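PDB 5Y9D: acyl-coenzyme A oxidase 1 from Yarrowia lipolytica, which catalyses the FAD-dependent oxidation of acyl-CoAs to trans-2-enoyl-CoAs, handing electrons to oxygen to give hydrogen peroxide, in peroxisomal fatty acid beta-oxidation. Local coordinates for residues S66-D71 with Q115-V120; I534-D539 with F611-I616. All coordinates share one frame; numbering follows the deposited sequence.

Interaction 1: S66-D71 with Q115-V120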
loop_
_atom_site.group_PDB
_atom_site.type_symbol
_atom_site.label_atom_id
_atom_site.label_comp_id
_atom_site.label_asym_id
_atom_site.label_seq_id
_atom_site.Cartn_x
_atom_site.Cartn_y
_atom_site.Cartn_z
ATOM N N SER A 66 -2.331 27.476 -12.631
ATOM C CA SER A 66 -2.594 27.711 -14.059
ATOM C C SER A 66 -1.322 27.633 -14.891
ATOM O O SER A 66 -1.371 27.264 -16.057
ATOM C CB SER A 66 -3.243 29.056 -14.340
ATOM O OG SER A 66 -3.619 29.671 -13.154
ATOM N N SER A 67 -0.186 28.022 -14.333
ATOM C CA SER A 67 1.044 27.838 -15.085
ATOM C C SER A 67 1.261 26.384 -15.307
ATOM O O SER A 67 1.504 25.977 -16.433
ATOM C CB SER A 67 2.248 28.430 -14.396
ATOM O OG SER A 67 2.054 29.819 -14.335
ATOM N N ILE A 68 1.143 25.583 -14.259
ATOM C CA ILE A 68 1.347 24.141 -14.419
ATOM C C ILE A 68 0.335 23.496 -15.364
ATOM O O ILE A 68 0.727 22.707 -16.191
ATOM C CB ILE A 68 1.426 23.410 -13.076
ATOM C CG1 ILE A 68 2.588 23.951 -12.234
ATOM C CG2 ILE A 68 1.690 21.926 -13.287
ATOM C CD1 ILE A 68 2.375 23.789 -10.747
ATOM N N GLU A 69 -0.939 23.868 -15.261
ATOM C CA GLU A 69 -2.040 23.355 -16.114
ATOM C C GLU A 69 -1.883 23.589 -17.603
ATOM O O GLU A 69 -2.329 22.806 -18.433
ATOM C CB GLU A 69 -3.338 24.104 -15.793
ATOM C CG GLU A 69 -4.140 23.579 -14.635
ATOM C CD GLU A 69 -5.198 24.556 -14.133
ATOM O OE1 GLU A 69 -5.509 25.543 -14.850
ATOM O OE2 GLU A 69 -5.716 24.342 -12.998
ATOM N N ARG A 70 -1.341 24.727 -17.949
ATOM C CA ARG A 70 -1.457 25.196 -19.308
ATOM C C ARG A 70 -0.222 24.880 -20.149
ATOM O O ARG A 70 -0.319 24.775 -21.372
ATOM C CB ARG A 70 -1.709 26.702 -19.305
ATOM C CG ARG A 70 -3.060 27.113 -18.742
ATOM C CD ARG A 70 -3.116 28.622 -18.515
ATOM N NE ARG A 70 -4.455 29.108 -18.215
ATOM C CZ ARG A 70 -4.791 30.398 -18.129
ATOM N NH1 ARG A 70 -3.869 31.362 -18.347
ATOM N NH2 ARG A 70 -6.054 30.743 -17.838
ATOM N N ASP A 71 0.922 24.766 -19.486
ATOM C CA ASP A 71 2.198 24.497 -20.130
ATOM C C ASP A 71 2.174 23.117 -20.769
ATOM O O ASP A 71 2.157 22.111 -20.062
ATOM C CB ASP A 71 3.335 24.581 -19.104
ATOM C CG ASP A 71 4.722 24.664 -19.755
ATOM O OD1 ASP A 71 4.856 24.236 -20.929
ATOM O OD2 ASP A 71 5.669 25.173 -19.077
ATOM N N GLN A 115 5.384 21.402 -4.471
ATOM C CA GLN A 115 4.286 20.670 -3.835
ATOM C C GLN A 115 3.077 20.492 -4.751
ATOM O O GLN A 115 2.589 19.373 -4.932
ATOM C CB GLN A 115 3.874 21.365 -2.532
ATOM C CG GLN A 115 4.925 21.260 -1.454
ATOM C CD GLN A 115 4.801 22.299 -0.355
ATOM O OE1 GLN A 115 3.790 23.021 -0.224
ATOM N NE2 GLN A 115 5.824 22.352 0.475
ATOM N N LEU A 116 2.624 21.584 -5.363
ATOM C CA LEU A 116 1.454 21.538 -6.241
ATOM C C LEU A 116 1.669 20.654 -7.475
ATOM O O LEU A 116 0.768 19.921 -7.909
ATOM C CB LEU A 116 1.066 22.930 -6.680
ATOM C CG LEU A 116 0.729 23.905 -5.555
ATOM C CD1 LEU A 116 0.881 25.347 -6.031
ATOM C CD2 LEU A 116 -0.672 23.664 -5.034
ATOM N N HIS A 117 2.867 20.711 -8.046
ATOM C CA HIS A 117 3.170 19.913 -9.230
ATOM C C HIS A 117 3.326 18.434 -8.887
ATOM O O HIS A 117 3.027 17.569 -9.710
ATOM C CB HIS A 117 4.416 20.466 -9.879
ATOM C CG HIS A 117 4.778 19.802 -11.158
ATOM N ND1 HIS A 117 3.840 19.269 -12.014
ATOM C CD2 HIS A 117 5.978 19.580 -11.729
ATOM C CE1 HIS A 117 4.446 18.748 -13.062
ATOM N NE2 HIS A 117 5.744 18.917 -12.909
ATOM N N GLY A 118 3.755 18.151 -7.658
ATOM C CA GLY A 118 3.943 16.775 -7.178
ATOM C C GLY A 118 2.645 16.039 -6.953
ATOM O O GLY A 118 2.630 14.809 -6.863
ATOM N N MET A 119 1.541 16.775 -6.848
ATOM C CA MET A 119 0.231 16.129 -6.834
ATOM C C MET A 119 0.006 15.146 -7.955
ATOM O O MET A 119 -0.698 14.201 -7.749
ATOM C CB MET A 119 -0.896 17.139 -6.980
ATOM C CG MET A 119 -0.995 18.106 -5.838
ATOM S SD MET A 119 -2.446 19.089 -6.131
ATOM C CE MET A 119 -3.634 17.920 -5.505
ATOM N N VAL A 120 0.522 15.442 -9.145
ATOM C CA VAL A 120 0.252 14.657 -10.371
ATOM C C VAL A 120 1.499 14.192 -11.133
ATOM O O VAL A 120 1.378 13.394 -12.058
ATOM C CB VAL A 120 -0.634 15.420 -11.394
ATOM C CG1 VAL A 120 -2.034 15.576 -10.858
ATOM C CG2 VAL A 120 -0.062 16.784 -11.711
#

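Interaction 2: I534-D539 with F611-I616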
loop_
_atom_site.group_PDB
_atom_site.type_symbol
_atom_site.label_atom_id
_atom_site.label_comp_id
_atom_site.label_asym_id
_atom_site.label_seq_id
_atom_site.Cartn_x
_atom_site.Cartn_y
_atom_site.Cartn_z
ATOM N N ILE A 534 4.806 9.555 27.646
ATOM C CA ILE A 534 6.136 10.153 27.630
ATOM C C ILE A 534 6.753 10.079 29.011
ATOM O O ILE A 534 7.931 9.725 29.127
ATOM C CB ILE A 534 6.127 11.631 27.228
ATOM C CG1 ILE A 534 5.762 11.783 25.765
ATOM C CG2 ILE A 534 7.497 12.255 27.465
ATOM C CD1 ILE A 534 5.056 13.082 25.457
ATOM N N LEU A 535 5.967 10.442 30.040
ATOM C CA LEU A 535 6.464 10.483 31.430
ATOM C C LEU A 535 6.827 9.102 31.931
ATOM O O LEU A 535 7.807 8.951 32.640
ATOM C CB LEU A 535 5.483 11.202 32.390
ATOM C CG LEU A 535 5.467 12.756 32.276
ATOM C CD1 LEU A 535 4.515 13.465 33.228
ATOM C CD2 LEU A 535 6.836 13.344 32.452
ATOM N N ARG A 536 6.068 8.092 31.519
ATOM C CA ARG A 536 6.406 6.704 31.836
ATOM C C ARG A 536 7.723 6.290 31.150
ATOM O O ARG A 536 8.613 5.689 31.781
ATOM C CB ARG A 536 5.275 5.746 31.422
ATOM C CG ARG A 536 5.417 4.349 32.009
ATOM C CD ARG A 536 4.636 3.278 31.248
ATOM N NE ARG A 536 5.266 2.897 29.974
ATOM C CZ ARG A 536 4.984 1.792 29.281
ATOM N NH1 ARG A 536 4.089 0.908 29.726
ATOM N NH2 ARG A 536 5.607 1.563 28.130
ATOM N N THR A 537 7.833 6.607 29.858
ATOM C CA THR A 537 8.995 6.245 29.077
ATOM C C THR A 537 10.186 6.955 29.657
ATOM O O THR A 537 11.230 6.347 29.827
ATOM C CB THR A 537 8.843 6.608 27.581
ATOM O OG1 THR A 537 7.735 5.888 27.021
ATOM C CG2 THR A 537 10.115 6.243 26.810
ATOM N N THR A 538 10.035 8.220 30.013
ATOM C CA THR A 538 11.133 8.917 30.695
ATOM C C THR A 538 11.521 8.272 32.038
ATOM O O THR A 538 12.701 8.278 32.436
ATOM C CB THR A 538 10.797 10.377 30.924
ATOM O OG1 THR A 538 10.461 10.977 29.660
ATOM C CG2 THR A 538 11.978 11.083 31.535
ATOM N N ASP A 539 10.529 7.704 32.716
ATOM C CA ASP A 539 10.783 6.926 33.919
ATOM C C ASP A 539 11.664 5.703 33.664
ATOM O O ASP A 539 12.669 5.538 34.344
ATOM C CB ASP A 539 9.466 6.494 34.586
ATOM C CG ASP A 539 9.605 6.320 36.079
ATOM O OD1 ASP A 539 9.864 7.335 36.767
ATOM O OD2 ASP A 539 9.457 5.175 36.557
ATOM N N PHE A 611 -6.566 4.689 25.609
ATOM C CA PHE A 611 -7.361 5.566 26.483
ATOM C C PHE A 611 -8.026 4.804 27.644
ATOM O O PHE A 611 -8.362 5.412 28.656
ATOM C CB PHE A 611 -8.410 6.343 25.668
ATOM C CG PHE A 611 -7.815 7.364 24.746
ATOM C CD1 PHE A 611 -7.579 8.669 25.183
ATOM C CD2 PHE A 611 -7.472 7.027 23.446
ATOM C CE1 PHE A 611 -7.001 9.619 24.342
ATOM C CE2 PHE A 611 -6.902 7.974 22.595
ATOM C CZ PHE A 611 -6.658 9.270 23.049
ATOM N N LEU A 612 -8.224 3.491 27.486
ATOM C CA LEU A 612 -8.724 2.631 28.574
ATOM C C LEU A 612 -7.580 2.122 29.431
ATOM O O LEU A 612 -7.758 1.838 30.621
ATOM C CB LEU A 612 -9.481 1.419 28.019
ATOM C CG LEU A 612 -10.997 1.517 27.801
ATOM C CD1 LEU A 612 -11.415 2.860 27.242
ATOM C CD2 LEU A 612 -11.472 0.393 26.888
ATOM N N ARG A 613 -6.408 1.962 28.812
ATOM C CA ARG A 613 -5.203 1.562 29.541
ATOM C C ARG A 613 -5.030 2.608 30.613
ATOM O O ARG A 613 -4.817 2.290 31.778
ATOM C CB ARG A 613 -3.958 1.532 28.616
ATOM C CG ARG A 613 -3.141 0.231 28.632
ATOM C CD ARG A 613 -2.170 0.145 29.807
ATOM N NE ARG A 613 -0.971 0.950 29.586
ATOM C CZ ARG A 613 0.017 1.107 30.468
ATOM N NH1 ARG A 613 1.066 1.860 30.160
ATOM N NH2 ARG A 613 -0.028 0.520 31.660
ATOM N N GLU A 614 -5.192 3.864 30.200
ATOM C CA GLU A 614 -4.830 5.022 31.000
ATOM C C GLU A 614 -5.940 5.575 31.886
ATOM O O GLU A 614 -5.760 6.646 32.483
ATOM C CB GLU A 614 -4.326 6.133 30.054
ATOM C CG GLU A 614 -3.010 5.803 29.367
ATOM C CD GLU A 614 -1.915 5.551 30.379
ATOM O OE1 GLU A 614 -1.668 6.453 31.209
ATOM O OE2 GLU A 614 -1.341 4.443 30.367
ATOM N N ASN A 615 -7.074 4.875 31.964
ATOM C CA ASN A 615 -8.222 5.353 32.746
ATOM C C ASN A 615 -8.616 6.799 32.371
ATOM O O ASN A 615 -8.677 7.690 33.226
ATOM C CB ASN A 615 -7.920 5.245 34.256
ATOM C CG ASN A 615 -9.142 5.484 35.119
ATOM O OD1 ASN A 615 -9.214 6.447 35.897
ATOM N ND2 ASN A 615 -10.124 4.609 34.973
ATOM N N ILE A 616 -8.850 7.024 31.079
ATOM C CA ILE A 616 -9.312 8.320 30.560
ATOM C C ILE A 616 -10.796 8.217 30.186
ATOM O O ILE A 616 -11.587 9.131 30.438
ATOM C CB ILE A 616 -8.473 8.741 29.328
ATOM C CG1 ILE A 616 -7.046 9.144 29.771
ATOM C CG2 ILE A 616 -9.150 9.867 28.547
ATOM C CD1 ILE A 616 -5.956 8.873 28.749
#

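Interaction 1: S66-D71 with Q115-V120
In the N-terminal helical domain of this acyl-CoA oxidase, Ile68, near the end of helix 55-70, pushes its side chain against Leu116 and His117 on helix 107-118. The backbones come nearest at Ile68 and His117, whose CA atoms are 6.9 Å apart. The two branches of Ile68 do different work. Ile68 CG2 is set anti to the backbone N and reaches His117 ND1 at 3.6 Å, meeting the imidazole obliquely. On the other branch, Ile68 CD1 swings out to His117 CB at 4.0 Å. The same methyl, Ile68 CD1, ends 4.4 Å from Leu116 CB. With His117 CG anti to its own backbone N, chi1 -176° swings the ring toward Ile68 CG2 and leaves His117 CB as the atom nearest to Ile68 CD1.

This is van der Waals packing between two helices, with a histidine ring on one side, within the alpha-helical part that precedes the beta domain in the acyl-CoA oxidase family, and the three residues that touch are all buried. Together the segments bury 126 Å², mostly on Ile68 and His117, with Leu116 adding a smaller share. Leu116 also leans on Ile64 and Met65, one turn earlier on helix 55-70. Ile68 is closed over by Phe652 and Phe653 of helix 651-654, and Glu69, next in the chain, hydrogen-bonds through OE2 to Ser650 OG, just before that helix. Behind helix 107-118 lies helix 306-334, gripped by hydrogen bonds from Gln115 NE2 to Ser314 OG and from Arg325 NH1 to Met119 O.

Interaction 2: I534-D539 with F611-I616
Arg536 of helix 519-544 and Arg613, the last residue of helix 608-613, meet through their guanidinium ends. From CB, which points toward the other segment, the Arg536 chain runs out to CG, anti to the backbone N (chi1 -167°). Arg536 CD then comes up in the plane of the Arg613 guanidinium, at its edge, 4.0 Å from Arg613 NH1. A bend at chi3 (75°) turns the end, bringing Arg536 CZ to 4.0 Å from Arg613 NH1 as well. At the tip, Arg536 NH1 is 3.2 Å from Arg613 NH1: two donors, not bonded, with the guanidinium planes 57° apart. The setting is the C-terminal helical region at its boundary with the second subunit, and beyond Arg613 the helix closes in a Schellman motif, with Asn615 at positive phi and Ile616 N bonded to Phe611 O. Negative charge gathers round the arginine pair. Glu614 OE2 sits over one face of the Arg613 guanidinium, 3.5 Å from Arg613 NH1. With an alanine at Arg536, Asp623 of the second subunit would probably lose its long, weak ion pair to NH1, and a gap would open at the Arg613 guanidinium edge. Arg613 NH2 makes a salt bridge to the same Asp623.

In the fold
Interaction 1 belongs to the core and interaction 2 to the surface: their centres lie 45 Å apart, on opposite sides of the chain's centre, and they do not touch. They share no helix. Interaction 1 joins helices 55-70 and 107-118 of the N-terminal part, whereas interaction 2 joins helices 519-544 and 608-613 of the C-terminal oxidase region. Their chemistry follows their places. The buried contact rests on methyls and an imidazole, with no second subunit touching it; the outer one is thinner, 65 Å² against 126 Å², almost wholly between two arginine side chains, and a carboxylate of the second subunit lies against it.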